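Local coordinates for F5/8 type C domain protein (Clostridium perfringens, PDB 7JRM) that probably binds sugars of mucin glycoproteins through a family 51 carbohydrate-binding module that belongs to the modular O-glycopeptidase ZmpB, at residues Glu141-Phe146 with Ala221-Leu226; Val168-Glu173 with Val192-Ser197; Tyr16-Lys21 with Val79-Thr84; Gly11-Tyr16 with Ser74-Val79; Glu135-Ser140 with Glu199-Val204. All blocks are in the same frame, centred on the assembly; numbering follows the deposited sequence.

Contact 1. Residues Glu141-Phe146 with Ala221-Leu226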
# COMPACT_ATOMS: atom_id res chain seq x y z
N GLU A 141 11.17 -20.11 27.20
CA GLU A 141 10.74 -18.87 27.83
C GLU A 141 10.54 -17.78 26.78
O GLU A 141 11.40 -17.55 25.93
CB GLU A 141 11.77 -18.41 28.87
CG GLU A 141 12.04 -19.43 29.96
CD GLU A 141 12.92 -18.89 31.06
OE1 GLU A 141 12.67 -17.75 31.52
OE2 GLU A 141 13.87 -19.59 31.47
N GLY A 142 9.39 -17.11 26.85
CA GLY A 142 9.07 -16.03 25.93
C GLY A 142 8.41 -16.46 24.64
O GLY A 142 8.05 -15.59 23.84
N TYR A 143 8.23 -17.75 24.42
CA TYR A 143 7.63 -18.26 23.19
C TYR A 143 6.17 -18.62 23.43
O TYR A 143 5.75 -18.92 24.55
CB TYR A 143 8.40 -19.47 22.67
CG TYR A 143 9.81 -19.15 22.24
CD1 TYR A 143 10.05 -18.27 21.19
CD2 TYR A 143 10.90 -19.71 22.89
CE1 TYR A 143 11.34 -17.97 20.80
CE2 TYR A 143 12.20 -19.42 22.50
CZ TYR A 143 12.41 -18.55 21.45
OH TYR A 143 13.70 -18.25 21.06
N ASP A 144 5.38 -18.58 22.35
CA ASP A 144 3.94 -18.78 22.42
C ASP A 144 3.49 -20.12 21.86
O ASP A 144 2.69 -20.82 22.49
CB ASP A 144 3.22 -17.64 21.68
CG ASP A 144 3.53 -16.28 22.26
OD1 ASP A 144 3.36 -16.10 23.48
OD2 ASP A 144 3.93 -15.38 21.49
N ILE A 145 3.98 -20.50 20.68
CA ILE A 145 3.50 -21.67 19.96
C ILE A 145 4.69 -22.50 19.51
O ILE A 145 5.69 -21.96 19.03
CB ILE A 145 2.62 -21.26 18.75
CG1 ILE A 145 1.26 -20.75 19.22
CG2 ILE A 145 2.45 -22.42 17.78
CD1 ILE A 145 0.40 -21.81 19.87
N PHE A 146 4.58 -23.82 19.67
CA PHE A 146 5.54 -24.76 19.11
C PHE A 146 4.88 -25.51 17.96
O PHE A 146 3.81 -26.09 18.12
CB PHE A 146 6.04 -25.75 20.16
CG PHE A 146 6.85 -26.87 19.60
CD1 PHE A 146 8.10 -26.63 19.05
CD2 PHE A 146 6.37 -28.17 19.60
CE1 PHE A 146 8.86 -27.66 18.52
CE2 PHE A 146 7.12 -29.20 19.07
CZ PHE A 146 8.37 -28.95 18.53
N ALA A 221 10.72 -27.99 13.01
CA ALA A 221 10.36 -27.67 14.39
C ALA A 221 10.79 -26.25 14.72
O ALA A 221 11.96 -25.89 14.59
CB ALA A 221 11.02 -28.66 15.34
N LYS A 222 9.83 -25.43 15.15
CA LYS A 222 10.10 -24.01 15.35
C LYS A 222 9.13 -23.44 16.37
O LYS A 222 8.01 -23.93 16.53
CB LYS A 222 9.99 -23.24 14.03
CG LYS A 222 8.61 -23.31 13.39
CD LYS A 222 8.60 -22.65 12.02
CE LYS A 222 7.31 -22.94 11.28
NZ LYS A 222 7.38 -22.52 9.85
N PHE A 223 9.59 -22.40 17.06
CA PHE A 223 8.71 -21.59 17.90
C PHE A 223 8.02 -20.54 17.05
O PHE A 223 8.55 -20.08 16.03
CB PHE A 223 9.50 -20.92 19.02
CG PHE A 223 9.94 -21.85 20.11
CD1 PHE A 223 9.00 -22.51 20.89
CD2 PHE A 223 11.28 -22.06 20.37
CE1 PHE A 223 9.40 -23.37 21.90
CE2 PHE A 223 11.69 -22.91 21.38
CZ PHE A 223 10.74 -23.57 22.15
N ARG A 224 6.82 -20.16 17.46
CA ARG A 224 6.05 -19.13 16.77
C ARG A 224 5.47 -18.18 17.81
O ARG A 224 4.83 -18.62 18.77
CB ARG A 224 4.94 -19.73 15.91
CG ARG A 224 5.42 -20.73 14.87
CD ARG A 224 4.26 -21.42 14.19
NE ARG A 224 3.50 -20.50 13.34
CZ ARG A 224 3.21 -20.73 12.06
NH1 ARG A 224 2.51 -19.84 11.37
NH2 ARG A 224 3.62 -21.85 11.48
N ASN A 225 5.69 -16.88 17.61
CA ASN A 225 5.26 -15.86 18.56
C ASN A 225 4.15 -15.00 17.96
O ASN A 225 4.11 -14.76 16.75
CB ASN A 225 6.43 -14.97 18.97
CG ASN A 225 7.25 -15.57 20.09
OD1 ASN A 225 7.09 -16.75 20.43
ND2 ASN A 225 8.14 -14.78 20.68
N LEU A 226 3.26 -14.54 18.83
CA LEU A 226 2.23 -13.60 18.42
C LEU A 226 2.88 -12.30 17.96
O LEU A 226 3.96 -11.91 18.42
CB LEU A 226 1.26 -13.33 19.56
CG LEU A 226 0.60 -14.55 20.20
CD1 LEU A 226 -0.39 -14.14 21.28
CD2 LEU A 226 -0.08 -15.41 19.14
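The side chains of Asp144 and Asn225 each accept a backbone amide of the other segment, just before strand 145-152 begins and near the end of strand 215-224. The Leu226 amide donates to Asp144 OD2, N to OD2 2.9 Å with an N-H...O angle of 162°, arriving on the anti side and 27° out of the carboxylate plane. Asn225 OD1 accepts the Asp144 amide, N to OD1 3.2 Å, from above its carbonyl plane, while Asn225 ND2 reaches Gly142 O only weakly. One step further in, Ile145 and Arg224 form a hydrogen-bonded pair: Arg224 N lies 2.6 Å from Ile145 O, and Ile145 N 2.8 Å from Arg224 O. Ile145 O is also approached by Phe223 CA at 3.2 Å, a CA-H...O contact. The charged ends turn to other partners: Arg224 NE bonds Thr80 OG1 and its NH2 pairs with Asp147, whereas Lys222 NZ forms salt bridges with Glu83 and Asp220. Beside this polar network, Tyr143 and Phe223 make an offset stack, with ring centroids 4.0 Å apart and planes 1° from parallel. Tyr143 CD2 sits over the centre of the Phe223 ring, and Asn225 OD1 lies in the plane of the Tyr143 ring at its edge. Phe146 and Phe223 both touch Ile200 of strand 199-205, which belongs to another sheet; this packing of sheet against sheet is that of the beta-sandwich expected for NPCBM modules.

Contact 2. Residues Val168-Glu173 with Val192-Ser197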
# COMPACT_ATOMS: atom_id res chain seq x y z
N VAL A 168 5.16 -34.38 23.24
CA VAL A 168 5.63 -33.04 23.56
C VAL A 168 5.20 -32.71 24.98
O VAL A 168 4.00 -32.70 25.29
CB VAL A 168 5.08 -31.99 22.57
CG1 VAL A 168 5.40 -30.59 23.06
CG2 VAL A 168 5.67 -32.22 21.19
N TYR A 169 6.18 -32.45 25.84
CA TYR A 169 5.94 -32.08 27.23
C TYR A 169 6.24 -30.60 27.42
O TYR A 169 7.25 -30.09 26.90
CB TYR A 169 6.79 -32.92 28.18
CG TYR A 169 6.42 -34.38 28.20
CD1 TYR A 169 5.62 -34.90 29.21
CD2 TYR A 169 6.88 -35.25 27.22
CE1 TYR A 169 5.28 -36.24 29.23
CE2 TYR A 169 6.55 -36.59 27.23
CZ TYR A 169 5.74 -37.08 28.24
OH TYR A 169 5.41 -38.42 28.26
N VAL A 170 5.37 -29.91 28.14
CA VAL A 170 5.54 -28.49 28.45
C VAL A 170 5.64 -28.36 29.96
O VAL A 170 4.65 -28.59 30.67
CB VAL A 170 4.38 -27.64 27.90
CG1 VAL A 170 4.53 -26.19 28.34
CG2 VAL A 170 4.34 -27.73 26.38
N ASP A 171 6.83 -28.00 30.44
CA ASP A 171 7.11 -27.93 31.88
C ASP A 171 6.79 -29.25 32.57
O ASP A 171 6.22 -29.29 33.66
CB ASP A 171 6.35 -26.77 32.53
CG ASP A 171 6.92 -25.42 32.15
OD1 ASP A 171 8.13 -25.33 31.89
OD2 ASP A 171 6.15 -24.43 32.13
N GLY A 172 7.15 -30.35 31.91
CA GLY A 172 6.93 -31.68 32.45
C GLY A 172 5.55 -32.25 32.23
O GLY A 172 5.32 -33.41 32.59
N GLU A 173 4.63 -31.49 31.65
CA GLU A 173 3.26 -31.94 31.43
C GLU A 173 3.07 -32.32 29.97
O GLU A 173 3.39 -31.53 29.07
CB GLU A 173 2.26 -30.85 31.82
CG GLU A 173 2.21 -30.55 33.31
CD GLU A 173 1.79 -31.76 34.12
OE1 GLU A 173 2.53 -32.15 35.05
OE2 GLU A 173 0.71 -32.31 33.84
N VAL A 192 1.57 -26.85 19.51
CA VAL A 192 1.43 -26.90 20.97
C VAL A 192 1.51 -25.49 21.53
O VAL A 192 2.40 -24.71 21.17
CB VAL A 192 2.51 -27.80 21.60
CG1 VAL A 192 2.25 -27.96 23.09
CG2 VAL A 192 2.54 -29.15 20.91
N ASP A 193 0.58 -25.17 22.43
CA ASP A 193 0.64 -23.92 23.19
C ASP A 193 1.73 -24.03 24.25
O ASP A 193 1.69 -24.93 25.09
CB ASP A 193 -0.72 -23.65 23.84
CG ASP A 193 -0.83 -22.24 24.41
OD1 ASP A 193 0.20 -21.57 24.58
OD2 ASP A 193 -1.97 -21.81 24.68
N VAL A 194 2.70 -23.12 24.20
CA VAL A 194 3.81 -23.13 25.15
C VAL A 194 3.89 -21.78 25.85
O VAL A 194 4.96 -21.36 26.30
CB VAL A 194 5.14 -23.48 24.47
CG1 VAL A 194 5.10 -24.89 23.90
CG2 VAL A 194 5.46 -22.47 23.38
N ARG A 195 2.75 -21.09 25.96
CA ARG A 195 2.72 -19.76 26.54
C ARG A 195 3.09 -19.81 28.02
O ARG A 195 2.61 -20.66 28.77
CB ARG A 195 1.34 -19.14 26.37
CG ARG A 195 1.16 -18.35 25.09
CD ARG A 195 -0.23 -17.73 25.01
NE ARG A 195 -1.27 -18.75 25.06
CZ ARG A 195 -2.58 -18.49 24.99
NH1 ARG A 195 -3.00 -17.24 24.88
NH2 ARG A 195 -3.46 -19.48 25.05
N ASN A 196 3.95 -18.87 28.43
CA ASN A 196 4.36 -18.72 29.83
C ASN A 196 4.96 -20.00 30.38
O ASN A 196 4.72 -20.39 31.53
CB ASN A 196 3.18 -18.25 30.70
CG ASN A 196 2.71 -16.86 30.34
OD1 ASN A 196 3.50 -15.91 30.30
ND2 ASN A 196 1.42 -16.72 30.06
N SER A 197 5.77 -20.67 29.57
CA SER A 197 6.47 -21.88 29.97
C SER A 197 7.97 -21.60 30.04
O SER A 197 8.46 -20.57 29.57
CB SER A 197 6.19 -23.03 29.00
OG SER A 197 6.88 -22.85 27.77
O HOH W 1 6.15 -22.17 33.82
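Val192 reaches Val168 tip to tip, its CG2 lying 3.9 Å from Val168 CG1. Its other methyl, CG1, slides past Val170 CG2 at 3.9 Å in the opposite direction. Asp193 turns its carboxylate to its own segment: OD1 takes the Arg195 amide (N to OD1 2.9 Å), an Asx turn, and Arg195 grips the same group side-on through NE and NH2; NH2 is 2.8 Å from Asp193 OD2, which lies close to the guanidinium plane. Val194 CG1 then meets Val170 CG2 at 3.8 Å, the two side chains crossing at about a right angle. No hydrogen bond passes directly between the segments, and the valines instead close the space between two sheets of the beta-sandwich, one containing strand 163-170 and the other strand 188-193. Val194 also starts a type II turn, its O accepting the Ser197 hydroxyl. Within this turn, a water donates hydrogen bonds to both Asn196 O and Asp171 OD2. At Ser197, CB packs 3.6 Å from Val170 CG1, which chi1 175° sets anti to the backbone N, and 3.4 Å from Asp171 OD2. Asp171 OD1 accepts the amides of Lys198 and Glu199, while Ser197 OG bonds Ser140 OG as well.

Contact 3. Residues Tyr16-Lys21 with Val79-Thr84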
# COMPACT_ATOMS: atom_id res chain seq x y z
N TYR A 16 -1.19 -20.37 11.87
CA TYR A 16 -1.09 -19.59 10.65
C TYR A 16 -0.18 -18.40 10.88
O TYR A 16 0.02 -17.95 12.01
CB TYR A 16 -2.47 -19.11 10.18
CG TYR A 16 -3.33 -20.18 9.54
CD1 TYR A 16 -3.23 -20.47 8.19
CD2 TYR A 16 -4.25 -20.90 10.30
CE1 TYR A 16 -4.01 -21.45 7.61
CE2 TYR A 16 -5.04 -21.88 9.73
CZ TYR A 16 -4.91 -22.15 8.38
OH TYR A 16 -5.70 -23.12 7.81
N SER A 17 0.37 -17.88 9.78
CA SER A 17 1.19 -16.69 9.83
C SER A 17 0.32 -15.45 9.62
O SER A 17 -0.90 -15.54 9.44
CB SER A 17 2.32 -16.77 8.79
OG SER A 17 1.92 -16.20 7.56
N MET A 18 0.94 -14.27 9.63
CA MET A 18 0.18 -13.03 9.56
C MET A 18 -0.42 -12.79 8.18
O MET A 18 -1.51 -12.23 8.07
CB MET A 18 1.07 -11.85 9.96
CG MET A 18 1.43 -11.82 11.44
SD MET A 18 0.00 -11.98 12.53
CE MET A 18 -0.83 -10.42 12.24
N ASP A 19 0.27 -13.22 7.12
CA ASP A 19 -0.16 -12.95 5.76
C ASP A 19 -1.00 -14.07 5.16
O ASP A 19 -1.49 -13.92 4.04
CB ASP A 19 1.05 -12.68 4.86
CG ASP A 19 1.94 -11.58 5.40
OD1 ASP A 19 1.65 -10.39 5.11
OD2 ASP A 19 2.92 -11.89 6.10
N GLU A 20 -1.18 -15.18 5.87
CA GLU A 20 -1.91 -16.32 5.33
C GLU A 20 -3.41 -16.17 5.57
O GLU A 20 -3.85 -15.57 6.56
CB GLU A 20 -1.41 -17.62 5.96
CG GLU A 20 0.01 -17.98 5.56
CD GLU A 20 0.56 -19.16 6.35
OE1 GLU A 20 0.32 -19.21 7.57
OE2 GLU A 20 1.24 -20.02 5.74
N LYS A 21 -4.19 -16.71 4.64
CA LYS A 21 -5.64 -16.69 4.75
C LYS A 21 -6.10 -17.83 5.65
O LYS A 21 -5.84 -19.00 5.35
CB LYS A 21 -6.28 -16.80 3.37
CG LYS A 21 -7.80 -16.72 3.38
CD LYS A 21 -8.29 -15.38 3.90
CE LYS A 21 -9.72 -15.10 3.47
NZ LYS A 21 -10.29 -13.91 4.16
N VAL A 79 -2.52 -17.47 15.19
CA VAL A 79 -2.06 -16.57 14.13
C VAL A 79 -0.80 -15.89 14.65
O VAL A 79 -0.88 -15.02 15.52
CB VAL A 79 -3.12 -15.55 13.73
CG1 VAL A 79 -2.58 -14.61 12.66
CG2 VAL A 79 -4.38 -16.26 13.24
N THR A 80 0.35 -16.29 14.13
CA THR A 80 1.65 -15.88 14.66
C THR A 80 2.42 -15.07 13.63
O THR A 80 2.02 -14.93 12.47
CB THR A 80 2.46 -17.11 15.09
OG1 THR A 80 2.76 -17.92 13.95
CG2 THR A 80 1.68 -17.93 16.10
N ASP A 81 3.57 -14.54 14.06
CA ASP A 81 4.42 -13.73 13.20
C ASP A 81 5.85 -14.26 13.17
O ASP A 81 6.19 -15.08 12.31
CB ASP A 81 4.41 -12.27 13.67
CG ASP A 81 5.13 -11.34 12.71
OD1 ASP A 81 5.26 -11.71 11.52
OD2 ASP A 81 5.57 -10.26 13.14
N LYS A 82 6.68 -13.80 14.10
CA LYS A 82 8.08 -14.19 14.11
C LYS A 82 8.23 -15.66 14.47
O LYS A 82 7.54 -16.18 15.36
CB LYS A 82 8.87 -13.33 15.09
CG LYS A 82 8.91 -11.85 14.74
CD LYS A 82 9.23 -11.63 13.27
CE LYS A 82 9.54 -10.17 12.98
NZ LYS A 82 9.29 -9.82 11.56
N GLU A 83 9.14 -16.34 13.78
CA GLU A 83 9.41 -17.75 14.02
C GLU A 83 10.89 -17.96 14.29
O GLU A 83 11.74 -17.23 13.78
CB GLU A 83 8.97 -18.62 12.83
CG GLU A 83 7.48 -18.55 12.54
CD GLU A 83 7.11 -19.21 11.22
OE1 GLU A 83 8.02 -19.70 10.53
OE2 GLU A 83 5.91 -19.22 10.88
N THR A 84 11.19 -18.97 15.11
CA THR A 84 12.56 -19.32 15.47
C THR A 84 12.71 -20.83 15.36
O THR A 84 12.05 -21.58 16.09
CB THR A 84 12.90 -18.85 16.89
OG1 THR A 84 12.65 -17.45 17.02
CG2 THR A 84 14.37 -19.13 17.20
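Chi1 of -70° sets Met18 CG anti to the carbonyl carbon, and bends at chi2 and chi3 fold the rest of the side chain against Val79 and Asp81. Val79 CG1, anti to the backbone N (chi1 178°), meets Met18 SD at 3.7 Å, the side chains crossing at about a right angle. Met18 CG in turn lies 3.7 Å from Asp81 CB and 3.3 Å from Thr80 O. Tyr16 and Val79 form the last parallel bridge before the two segments diverge. Here Thr80 N donates to Tyr16 O at 2.7 Å and 171°, nearly in line with the carbonyl bond, and Val79 CA makes a CA-H...O contact with the same oxygen. Ser17 CA approaches Thr80 O in the same manner at 3.3 Å. Within residues 16-21, Ser17 N donates a hydrogen bond to Glu20 OE1, N to OE1 2.6 Å. A single strong backbone bond, with weak contacts beyond it, is consistent with a pairing that fades as residues 79-84 lead from strand 70-79 into strand 83-85 of a different sheet.

Contact 4. Residues Gly11-Tyr16 with Ser74-Val79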
# COMPACT_ATOMS: atom_id res chain seq x y z
N GLY A 11 -10.58 -32.80 14.64
CA GLY A 11 -9.93 -31.53 14.37
C GLY A 11 -8.71 -31.33 15.24
O GLY A 11 -8.77 -31.52 16.46
N GLU A 12 -7.60 -30.94 14.62
CA GLU A 12 -6.33 -30.76 15.32
C GLU A 12 -5.97 -29.28 15.40
O GLU A 12 -6.53 -28.44 14.68
CB GLU A 12 -5.21 -31.54 14.63
CG GLU A 12 -5.46 -33.03 14.56
CD GLU A 12 -4.26 -33.80 14.02
OE1 GLU A 12 -3.41 -33.19 13.35
OE2 GLU A 12 -4.18 -35.02 14.28
N ASN A 13 -5.03 -28.97 16.28
CA ASN A 13 -4.59 -27.59 16.46
C ASN A 13 -3.83 -27.11 15.23
O ASN A 13 -3.01 -27.84 14.67
CB ASN A 13 -3.72 -27.46 17.71
CG ASN A 13 -4.52 -27.62 18.99
OD1 ASN A 13 -5.72 -27.37 19.02
ND2 ASN A 13 -3.84 -28.04 20.06
N LEU A 14 -4.09 -25.87 14.83
CA LEU A 14 -3.48 -25.28 13.65
C LEU A 14 -2.71 -24.02 14.03
O LEU A 14 -2.88 -23.46 15.12
CB LEU A 14 -4.54 -24.92 12.59
CG LEU A 14 -5.06 -26.05 11.70
CD1 LEU A 14 -6.24 -25.56 10.87
CD2 LEU A 14 -3.95 -26.58 10.80
N ALA A 15 -1.85 -23.58 13.11
CA ALA A 15 -1.08 -22.36 13.26
C ALA A 15 -0.94 -21.68 11.91
O ALA A 15 -0.62 -22.34 10.92
CB ALA A 15 0.30 -22.63 13.86
N TYR A 16 -1.19 -20.37 11.87
CA TYR A 16 -1.09 -19.59 10.65
C TYR A 16 -0.18 -18.40 10.88
O TYR A 16 0.02 -17.95 12.01
CB TYR A 16 -2.47 -19.11 10.18
CG TYR A 16 -3.33 -20.18 9.54
CD1 TYR A 16 -3.23 -20.47 8.19
CD2 TYR A 16 -4.25 -20.90 10.30
CE1 TYR A 16 -4.01 -21.45 7.61
CE2 TYR A 16 -5.04 -21.88 9.73
CZ TYR A 16 -4.91 -22.15 8.38
OH TYR A 16 -5.70 -23.12 7.81
N SER A 74 -13.33 -29.61 19.54
CA SER A 74 -12.76 -28.29 19.70
C SER A 74 -11.29 -28.31 19.33
O SER A 74 -10.59 -29.31 19.55
CB SER A 74 -12.93 -27.77 21.13
OG SER A 74 -12.09 -26.65 21.38
N ARG A 75 -10.82 -27.20 18.76
CA ARG A 75 -9.42 -27.04 18.41
C ARG A 75 -9.07 -25.56 18.41
O ARG A 75 -9.95 -24.70 18.26
CB ARG A 75 -9.10 -27.68 17.04
CG ARG A 75 -9.92 -27.12 15.88
CD ARG A 75 -9.14 -26.07 15.10
NE ARG A 75 -9.73 -25.79 13.80
CZ ARG A 75 -9.38 -26.41 12.67
NH1 ARG A 75 -8.44 -27.34 12.69
NH2 ARG A 75 -9.98 -26.09 11.53
N THR A 76 -7.79 -25.27 18.57
CA THR A 76 -7.30 -23.90 18.60
C THR A 76 -6.59 -23.55 17.30
O THR A 76 -5.99 -24.41 16.65
CB THR A 76 -6.34 -23.69 19.78
OG1 THR A 76 -5.21 -24.55 19.63
CG2 THR A 76 -7.04 -23.99 21.10
N ILE A 77 -6.68 -22.28 16.91
CA ILE A 77 -6.05 -21.77 15.71
C ILE A 77 -5.23 -20.55 16.09
O ILE A 77 -5.78 -19.54 16.54
CB ILE A 77 -7.07 -21.41 14.62
CG1 ILE A 77 -7.84 -22.65 14.17
CG2 ILE A 77 -6.38 -20.74 13.44
CD1 ILE A 77 -8.77 -22.41 13.01
N ALA A 78 -3.91 -20.64 15.92
CA ALA A 78 -3.00 -19.57 16.29
C ALA A 78 -2.56 -18.79 15.06
O ALA A 78 -2.26 -19.38 14.01
CB ALA A 78 -1.77 -20.12 17.02
N VAL A 79 -2.52 -17.47 15.19
CA VAL A 79 -2.06 -16.57 14.13
C VAL A 79 -0.80 -15.89 14.65
O VAL A 79 -0.88 -15.02 15.52
CB VAL A 79 -3.12 -15.55 13.73
CG1 VAL A 79 -2.58 -14.61 12.66
CG2 VAL A 79 -4.38 -16.26 13.24
O HOH W 2 -8.25 -30.79 19.68
O HOH W 3 -7.65 -28.20 20.91
O HOH W 4 -3.24 -23.47 17.75
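Arg75 of strand 70-79 meets Glu12, just ahead of strand 14-16, which runs parallel to 70-79 as an outermost strand of the mixed sheet in the Ig-like domain. From the Arg75 backbone, chi1 58° sets CG between N and the carbonyl carbon. Arg75 CB lies 3.6 Å from Glu12 O, CG stays alongside the same oxygen, and CD is again 3.6 Å from Glu12 O. NE goes on to Tyr61 OH. At the tip NH1 donates to Glu12 O at 3.0 Å, in the guanidinium plane, while Leu14 CD1 lies over the face, 3.4 Å from NH1; NH2 bonds the carbonyls of Leu24 and Lys26. Asn13 continues the strand register with its side chain: Thr76 N donates to Asn13 OD1 at 3.0 Å and 174°. Beyond it Leu14 pairs with Ile77 and Ala15 with Ala78. Ile77 CG2 touches the edge of the Tyr16 ring, 3.8 Å from CD2. A water donates to Leu14 O at 2.7 Å and lies 2.9 Å from Thr76 OG1.

Contact 5. Residues Glu135-Ser140 with Glu199-Val204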
# COMPACT_ATOMS: atom_id res chain seq x y z
N GLU A 135 15.06 -37.81 24.29
CA GLU A 135 14.48 -36.73 25.08
C GLU A 135 15.33 -35.48 24.85
O GLU A 135 16.50 -35.45 25.25
CB GLU A 135 14.41 -37.07 26.56
CG GLU A 135 13.28 -38.00 26.94
CD GLU A 135 13.11 -38.13 28.45
OE1 GLU A 135 13.83 -37.42 29.19
OE2 GLU A 135 12.27 -38.94 28.89
N ILE A 136 14.75 -34.47 24.20
CA ILE A 136 15.45 -33.23 23.89
C ILE A 136 14.69 -32.09 24.54
O ILE A 136 13.48 -31.92 24.29
CB ILE A 136 15.59 -33.02 22.37
CG1 ILE A 136 16.19 -34.26 21.71
CG2 ILE A 136 16.46 -31.80 22.09
CD1 ILE A 136 16.35 -34.14 20.21
N VAL A 137 15.38 -31.31 25.36
CA VAL A 137 14.78 -30.23 26.13
C VAL A 137 15.30 -28.90 25.61
O VAL A 137 16.51 -28.74 25.39
CB VAL A 137 15.07 -30.38 27.64
CG1 VAL A 137 14.49 -29.22 28.42
CG2 VAL A 137 14.52 -31.71 28.15
N TYR A 138 14.39 -27.94 25.41
CA TYR A 138 14.73 -26.60 24.96
C TYR A 138 14.20 -25.57 25.95
O TYR A 138 13.19 -25.79 26.62
CB TYR A 138 14.16 -26.31 23.57
CG TYR A 138 14.94 -26.90 22.43
CD1 TYR A 138 14.64 -28.16 21.93
CD2 TYR A 138 15.98 -26.20 21.84
CE1 TYR A 138 15.35 -28.71 20.88
CE2 TYR A 138 16.70 -26.74 20.78
CZ TYR A 138 16.38 -27.99 20.31
OH TYR A 138 17.09 -28.53 19.27
N ASN A 139 14.89 -24.44 26.02
CA ASN A 139 14.37 -23.28 26.74
C ASN A 139 13.22 -22.69 25.94
O ASN A 139 13.40 -22.30 24.78
CB ASN A 139 15.47 -22.25 26.96
CG ASN A 139 15.02 -21.07 27.81
OD1 ASN A 139 14.01 -20.42 27.52
ND2 ASN A 139 15.77 -20.78 28.86
N SER A 140 12.03 -22.62 26.54
CA SER A 140 10.83 -22.13 25.87
C SER A 140 10.33 -20.82 26.45
O SER A 140 9.18 -20.44 26.21
CB SER A 140 9.73 -23.19 25.92
OG SER A 140 9.40 -23.52 27.25
N GLU A 199 10.27 -24.72 29.85
CA GLU A 199 10.92 -25.84 29.17
C GLU A 199 9.91 -26.57 28.30
O GLU A 199 8.74 -26.70 28.66
CB GLU A 199 11.53 -26.82 30.18
CG GLU A 199 12.82 -26.35 30.83
CD GLU A 199 13.55 -27.47 31.54
OE1 GLU A 199 12.90 -28.48 31.87
OE2 GLU A 199 14.77 -27.33 31.76
N ILE A 200 10.38 -27.04 27.15
CA ILE A 200 9.63 -27.96 26.30
C ILE A 200 10.51 -29.19 26.07
O ILE A 200 11.71 -29.06 25.82
CB ILE A 200 9.20 -27.31 24.97
CG1 ILE A 200 8.31 -28.27 24.17
CG2 ILE A 200 10.40 -26.86 24.15
CD1 ILE A 200 7.89 -27.73 22.82
N LYS A 201 9.91 -30.37 26.18
CA LYS A 201 10.63 -31.63 26.07
C LYS A 201 10.05 -32.42 24.91
O LYS A 201 8.87 -32.78 24.92
CB LYS A 201 10.53 -32.43 27.37
CG LYS A 201 11.36 -33.70 27.39
CD LYS A 201 11.53 -34.24 28.80
CE LYS A 201 10.18 -34.41 29.49
NZ LYS A 201 10.31 -35.04 30.83
N LEU A 202 10.89 -32.69 23.91
CA LEU A 202 10.50 -33.44 22.73
C LEU A 202 10.91 -34.90 22.91
O LEU A 202 12.10 -35.20 23.03
CB LEU A 202 11.15 -32.85 21.48
CG LEU A 202 10.97 -31.34 21.29
CD1 LEU A 202 11.61 -30.88 19.99
CD2 LEU A 202 9.50 -30.96 21.33
N VAL A 203 9.92 -35.79 22.93
CA VAL A 203 10.13 -37.19 23.28
C VAL A 203 9.76 -38.06 22.09
O VAL A 203 8.68 -37.90 21.50
CB VAL A 203 9.31 -37.59 24.52
CG1 VAL A 203 9.40 -39.09 24.76
CG2 VAL A 203 9.80 -36.83 25.74
N VAL A 204 10.65 -38.99 21.74
CA VAL A 204 10.41 -39.98 20.70
C VAL A 204 10.47 -41.34 21.38
O VAL A 204 11.55 -41.84 21.71
CB VAL A 204 11.44 -39.89 19.56
CG1 VAL A 204 11.15 -40.94 18.50
CG2 VAL A 204 11.43 -38.49 18.95
O HOH W 5 10.19 -37.70 30.14
O HOH W 6 12.98 -36.55 31.72
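Ile136 O receives the Leu202 amide in the shortest backbone bond here, N to O 2.7 Å at 173°, and Ile136 N donates back to Leu202 O at 3.0 Å. Tyr138 and Ile200 repeat the reciprocal pattern, with Tyr138 N 2.9 Å from Ile200 O. These two hydrogen-bonded pairs place strands 134-139 and 199-205 side by side in the antiparallel five-stranded sheet of the beta-sandwich. Ile136, Tyr138, Ile200 and Leu202 share the face turned to the opposing sheet, where Leu202 touches Trp218. On the other face Val137 sits between two longer chains: its CG1 is 3.7 Å from Glu199 CD and its CG2 3.8 Å from Lys201 CG. Glu199 OE2 forms a salt bridge with Lys92. Chi3 of 54° turns CE of Lys201 off the extended line; NZ lies 4.6 Å from Glu135 OE1, beyond a salt bridge, and two waters span the gap. One donates to Glu135 OE2 at 2.7 Å and accepts from Lys201 NZ, the other joins OE1 to NZ; Tyr133 OH also bonds OE2.

How the contacts relate
Along the chain, contacts 4 and 3 come first, sharing Tyr16 and Val79, with centres 12 Å apart; contact 5 opens next, then contact 1, their segments alternating, and contact 2 falls between the segments of both. Contact 4 lies in the mixed sheet of the Ig-like part, and contact 3 takes its chain onward to strand 83-85, a neighbour of strand 215-224 in contact 1. Contact 5 lies in the five-stranded sheet, and contact 2 bridges that sheet to the one holding strands 145-152 and 188-193. Contact 1 touches contacts 3 and 4 as well as 2 and 5, its centre 10 to 14 Å from theirs, which places it at the probable junction of the two domains.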